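Long-range contact in IPT/TIG domain-containing protein BACOVA_02650 (Bacteroides ovatus, PDB 5E7G), which binds xyloglucan at the cell surface of a gut bacterium, probably before the polysaccharide is transported into the periplasm for degradation: residues P371-A376 with I444-D449. Residues are numbered along the deposited sequence; the frame is centred on the assembly and turned at random.
Sequences PVFQIA and IEVYFD. With CA (calcium ion), chain C; XYS (alpha-D-xylopyranose), chain B.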
ATOM      1  N   PRO A 371     -32.254  17.791 -10.791  1.00 63.53           N
ATOM      2  CA  PRO A 371     -31.363  18.657 -11.567  1.00 54.46           C
ATOM      3  C   PRO A 371     -30.082  17.954 -12.001  1.00 51.83           C
ATOM      4  O   PRO A 371     -29.511  17.175 -11.235  1.00 53.17           O
ATOM      5  CB  PRO A 371     -31.058  19.803 -10.597  1.00 48.47           C
ATOM      6  CG  PRO A 371     -32.216  19.835  -9.681  1.00 49.18           C
ATOM      7  CD  PRO A 371     -32.619  18.402  -9.500  1.00 58.43           C
ATOM      8  N   VAL A 372     -29.648  18.227 -13.228  1.00 44.38           N
ATOM      9  CA  VAL A 372     -28.434  17.632 -13.767  1.00 39.09           C
ATOM     10  C   VAL A 372     -27.687  18.663 -14.598  1.00 43.56           C
ATOM     11  O   VAL A 372     -28.242  19.706 -14.955  1.00 39.97           O
ATOM     12  CB  VAL A 372     -28.738  16.395 -14.641  1.00 55.71           C
ATOM     13  CG1 VAL A 372     -29.335  15.265 -13.800  1.00 49.10           C
ATOM     14  CG2 VAL A 372     -29.671  16.774 -15.792  1.00 55.86           C
ATOM     15  N   PHE A 373     -26.431  18.361 -14.908  1.00 42.71           N
ATOM     16  CA  PHE A 373     -25.588  19.256 -15.692  1.00 43.61           C
ATOM     17  C   PHE A 373     -25.172  18.630 -17.011  1.00 44.33           C
ATOM     18  O   PHE A 373     -24.964  17.419 -17.098  1.00 42.28           O
ATOM     19  CB  PHE A 373     -24.339  19.644 -14.911  1.00 39.74           C
ATOM     20  CG  PHE A 373     -24.617  20.507 -13.721  1.00 41.02           C
ATOM     21  CD1 PHE A 373     -24.708  21.880 -13.852  1.00 41.65           C
ATOM     22  CD2 PHE A 373     -24.791  19.945 -12.474  1.00 44.80           C
ATOM     23  CE1 PHE A 373     -24.965  22.676 -12.754  1.00 45.03           C
ATOM     24  CE2 PHE A 373     -25.045  20.737 -11.375  1.00 47.96           C
ATOM     25  CZ  PHE A 373     -25.134  22.105 -11.517  1.00 48.22           C
ATOM     26  N   GLN A 374     -25.058  19.476 -18.029  1.00 48.26           N
ATOM     27  CA  GLN A 374     -24.461  19.098 -19.303  1.00 45.08           C
ATOM     28  C   GLN A 374     -23.171  19.879 -19.524  1.00 43.61           C
ATOM     29  O   GLN A 374     -23.139  21.096 -19.341  1.00 37.83           O
ATOM     30  CB  GLN A 374     -25.430  19.359 -20.456  1.00 51.97           C
ATOM     31  CG  GLN A 374     -24.842  19.095 -21.845  1.00 51.35           C
ATOM     32  CD  GLN A 374     -25.779  19.489 -22.971  1.00 47.67           C
ATOM     33  OE1 GLN A 374     -26.619  20.375 -22.818  1.00 54.32           O
ATOM     34  NE2 GLN A 374     -25.632  18.833 -24.114  1.00 65.21           N
ATOM     35  N   ILE A 375     -22.118  19.177 -19.927  1.00 43.01           N
ATOM     36  CA  ILE A 375     -20.857  19.812 -20.295  1.00 37.19           C
ATOM     37  C   ILE A 375     -20.559  19.521 -21.761  1.00 46.50           C
ATOM     38  O   ILE A 375     -20.446  18.357 -22.157  1.00 38.31           O
ATOM     39  CB  ILE A 375     -19.693  19.327 -19.419  1.00 40.78           C
ATOM     40  CG1 ILE A 375     -19.890  19.798 -17.966  1.00 42.68           C
ATOM     41  CG2 ILE A 375     -18.350  19.832 -19.986  1.00 40.59           C
ATOM     42  CD1 ILE A 375     -18.898  19.202 -16.985  1.00 35.19           C
ATOM     43  N   ALA A 376     -20.419  20.583 -22.549  1.00 41.35           N
ATOM     44  CA  ALA A 376     -20.223  20.472 -23.993  1.00 41.47           C
ATOM     45  C   ALA A 376     -19.024  21.290 -24.467  1.00 44.38           C
ATOM     46  O   ALA A 376     -18.742  22.362 -23.919  1.00 43.53           O
ATOM     47  CB  ALA A 376     -21.483  20.919 -24.724  1.00 38.50           C
ATOM     48  N   ILE A 444     -31.072  24.385  -5.970  1.00 54.50           N
ATOM     49  CA  ILE A 444     -29.660  24.017  -5.927  1.00 50.76           C
ATOM     50  C   ILE A 444     -28.767  25.240  -5.791  1.00 51.90           C
ATOM     51  O   ILE A 444     -29.152  26.354  -6.155  1.00 51.91           O
ATOM     52  CB  ILE A 444     -29.216  23.221  -7.205  1.00 62.46           C
ATOM     53  CG1 ILE A 444     -29.194  24.121  -8.453  1.00 45.02           C
ATOM     54  CG2 ILE A 444     -30.119  21.997  -7.432  1.00 56.83           C
ATOM     55  CD1 ILE A 444     -28.549  23.462  -9.657  1.00 58.28           C
ATOM     56  N   GLU A 445     -27.567  25.008  -5.276  1.00 46.29           N
ATOM     57  CA  GLU A 445     -26.538  26.030  -5.215  1.00 53.19           C
ATOM     58  C   GLU A 445     -25.189  25.380  -5.493  1.00 58.54           C
ATOM     59  O   GLU A 445     -24.632  24.690  -4.635  1.00 56.08           O
ATOM     60  CB  GLU A 445     -26.543  26.721  -3.855  1.00 49.68           C
ATOM     61  CG  GLU A 445     -25.615  27.912  -3.776  1.00 52.56           C
ATOM     62  CD  GLU A 445     -25.603  28.551  -2.410  1.00 52.76           C
ATOM     63  OE1 GLU A 445     -26.290  28.032  -1.503  1.00 56.48           O
ATOM     64  OE2 GLU A 445     -24.908  29.575  -2.246  1.00 49.24           O
ATOM     65  N   VAL A 446     -24.681  25.586  -6.705  1.00 60.02           N
ATOM     66  CA  VAL A 446     -23.456  24.932  -7.156  1.00 45.73           C
ATOM     67  C   VAL A 446     -22.476  25.941  -7.762  1.00 46.78           C
ATOM     68  O   VAL A 446     -22.879  26.867  -8.472  1.00 50.09           O
ATOM     69  CB  VAL A 446     -23.767  23.828  -8.186  1.00 48.56           C
ATOM     70  CG1 VAL A 446     -22.494  23.108  -8.605  1.00 42.26           C
ATOM     71  CG2 VAL A 446     -24.774  22.834  -7.608  1.00 48.66           C
ATOM     72  N   TYR A 447     -21.190  25.751  -7.485  1.00 46.36           N
ATOM     73  CA  TYR A 447     -20.152  26.639  -7.993  1.00 40.01           C
ATOM     74  C   TYR A 447     -19.075  25.839  -8.704  1.00 37.74           C
ATOM     75  O   TYR A 447     -18.794  24.703  -8.327  1.00 38.09           O
ATOM     76  CB  TYR A 447     -19.534  27.464  -6.857  1.00 41.68           C
ATOM     77  CG  TYR A 447     -20.535  28.334  -6.134  1.00 39.22           C
ATOM     78  CD1 TYR A 447     -20.837  29.611  -6.594  1.00 46.36           C
ATOM     79  CD2 TYR A 447     -21.187  27.876  -4.995  1.00 40.66           C
ATOM     80  CE1 TYR A 447     -21.760  30.414  -5.933  1.00 49.63           C
ATOM     81  CE2 TYR A 447     -22.112  28.670  -4.327  1.00 49.02           C
ATOM     82  CZ  TYR A 447     -22.396  29.936  -4.800  1.00 51.23           C
ATOM     83  OH  TYR A 447     -23.317  30.719  -4.141  1.00 36.59           O
ATOM     84  N   PHE A 448     -18.477  26.450  -9.724  1.00 38.30           N
ATOM     85  CA  PHE A 448     -17.464  25.807 -10.561  1.00 37.72           C
ATOM     86  C   PHE A 448     -16.241  26.694 -10.751  1.00 37.86           C
ATOM     87  O   PHE A 448     -16.376  27.911 -10.873  1.00 39.73           O
ATOM     88  CB  PHE A 448     -18.026  25.475 -11.955  1.00 36.22           C
ATOM     89  CG  PHE A 448     -19.172  24.511 -11.956  1.00 36.92           C
ATOM     90  CD1 PHE A 448     -20.477  24.967 -11.913  1.00 43.45           C
ATOM     91  CD2 PHE A 448     -18.950  23.145 -12.047  1.00 46.42           C
ATOM     92  CE1 PHE A 448     -21.542  24.073 -11.942  1.00 47.58           C
ATOM     93  CE2 PHE A 448     -20.009  22.251 -12.070  1.00 40.10           C
ATOM     94  CZ  PHE A 448     -21.309  22.723 -12.018  1.00 31.53           C
ATOM     95  N   ASP A 449     -15.060  26.089 -10.841  1.00 34.50           N
ATOM     96  CA  ASP A 449     -13.848  26.853 -11.127  1.00 39.62           C
ATOM     97  C   ASP A 449     -12.729  25.942 -11.629  1.00 31.81           C
ATOM     98  O   ASP A 449     -12.742  24.738 -11.393  1.00 37.47           O
ATOM     99  CB  ASP A 449     -13.393  27.608  -9.862  1.00 32.12           C
ATOM    100  CG  ASP A 449     -12.632  28.902 -10.165  1.00 52.50           C
ATOM    101  OD1 ASP A 449     -12.136  29.076 -11.297  1.00 54.32           O
ATOM    102  OD2 ASP A 449     -12.512  29.756  -9.249  1.00 55.36           O
TER
HETATM  103 CA    CA C 510     -11.330  31.223 -10.654  1.00 90.72          CA
HETATM  104  C1  XYS B   7     -28.265  24.252 -27.587  1.00 67.33           C
HETATM  105  C2  XYS B   7     -28.153  22.881 -28.199  1.00 62.92           C
HETATM  106  C3  XYS B   7     -28.509  21.847 -27.188  1.00 64.13           C
HETATM  107  C4  XYS B   7     -27.853  22.041 -25.854  1.00 61.19           C
HETATM  108  C5  XYS B   7     -27.698  23.490 -25.376  1.00 62.54           C
HETATM  109  O2  XYS B   7     -29.041  22.789 -29.330  1.00 55.79           O
HETATM  110  O3  XYS B   7     -28.128  20.530 -27.686  1.00 67.91           O
HETATM  111  O4  XYS B   7     -28.630  21.334 -24.877  1.00 58.46           O
HETATM  112  O5  XYS B   7     -27.337  24.430 -26.453  1.00 63.43           O
HETATM  113  O   HOH W   1      -9.192  30.179 -10.616  1.00 41.34           O
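OD1 of Asp449 is held twice, by the calcium ion, 2.4 Å away, and by a hydrogen bond to a residue adjoining 444-449; OD2 binds the same ion, making the carboxylate bidentate. A water, the backbone oxygens of Asn288, Asn315 and Thr317, and OD2 of Asp290 complete the site. One residue earlier the strand turns Phe448 to its opposite side, into the core of a β-sandwich. There the strands 372-376 and 444-449, from two facing antiparallel sheets, run in the same general direction at 29°, their axes 11.2 Å apart, with no hydrogen bond between them. The Phe448 ring presents its edge to one face of Phe373 in a T-shaped stack, centroids 5.2 Å apart and planes at 79°, and CZ of Phe448 lies 3.7 Å from CE1 of Phe373, near the rim of that face. With CG anti to the carbonyl carbon (chi1 -68°), the Phe373 ring also brings CZ obliquely to Val446, 4.0 Å from CB, and to CD1 of Ile444. At the start of both segments the side chains of Pro371 and Ile444 pass in opposite senses, CG of Pro371 3.8 Å from CG2 of Ile444. An alanine in place of Phe373 is likely to open a gap between the sheets, leaving the Phe448 edge without its aromatic face and Val446 and Ile444 without the ring they pack on. Next in the strand, the extended Gln374 points out of the sandwich, and its OE1 accepts a 3.0 Å hydrogen bond from O4 of the xylose. Between these two strands the contact is therefore wholly apolar, while the polar chemistry of sugar and calcium is kept to their outward-facing sides.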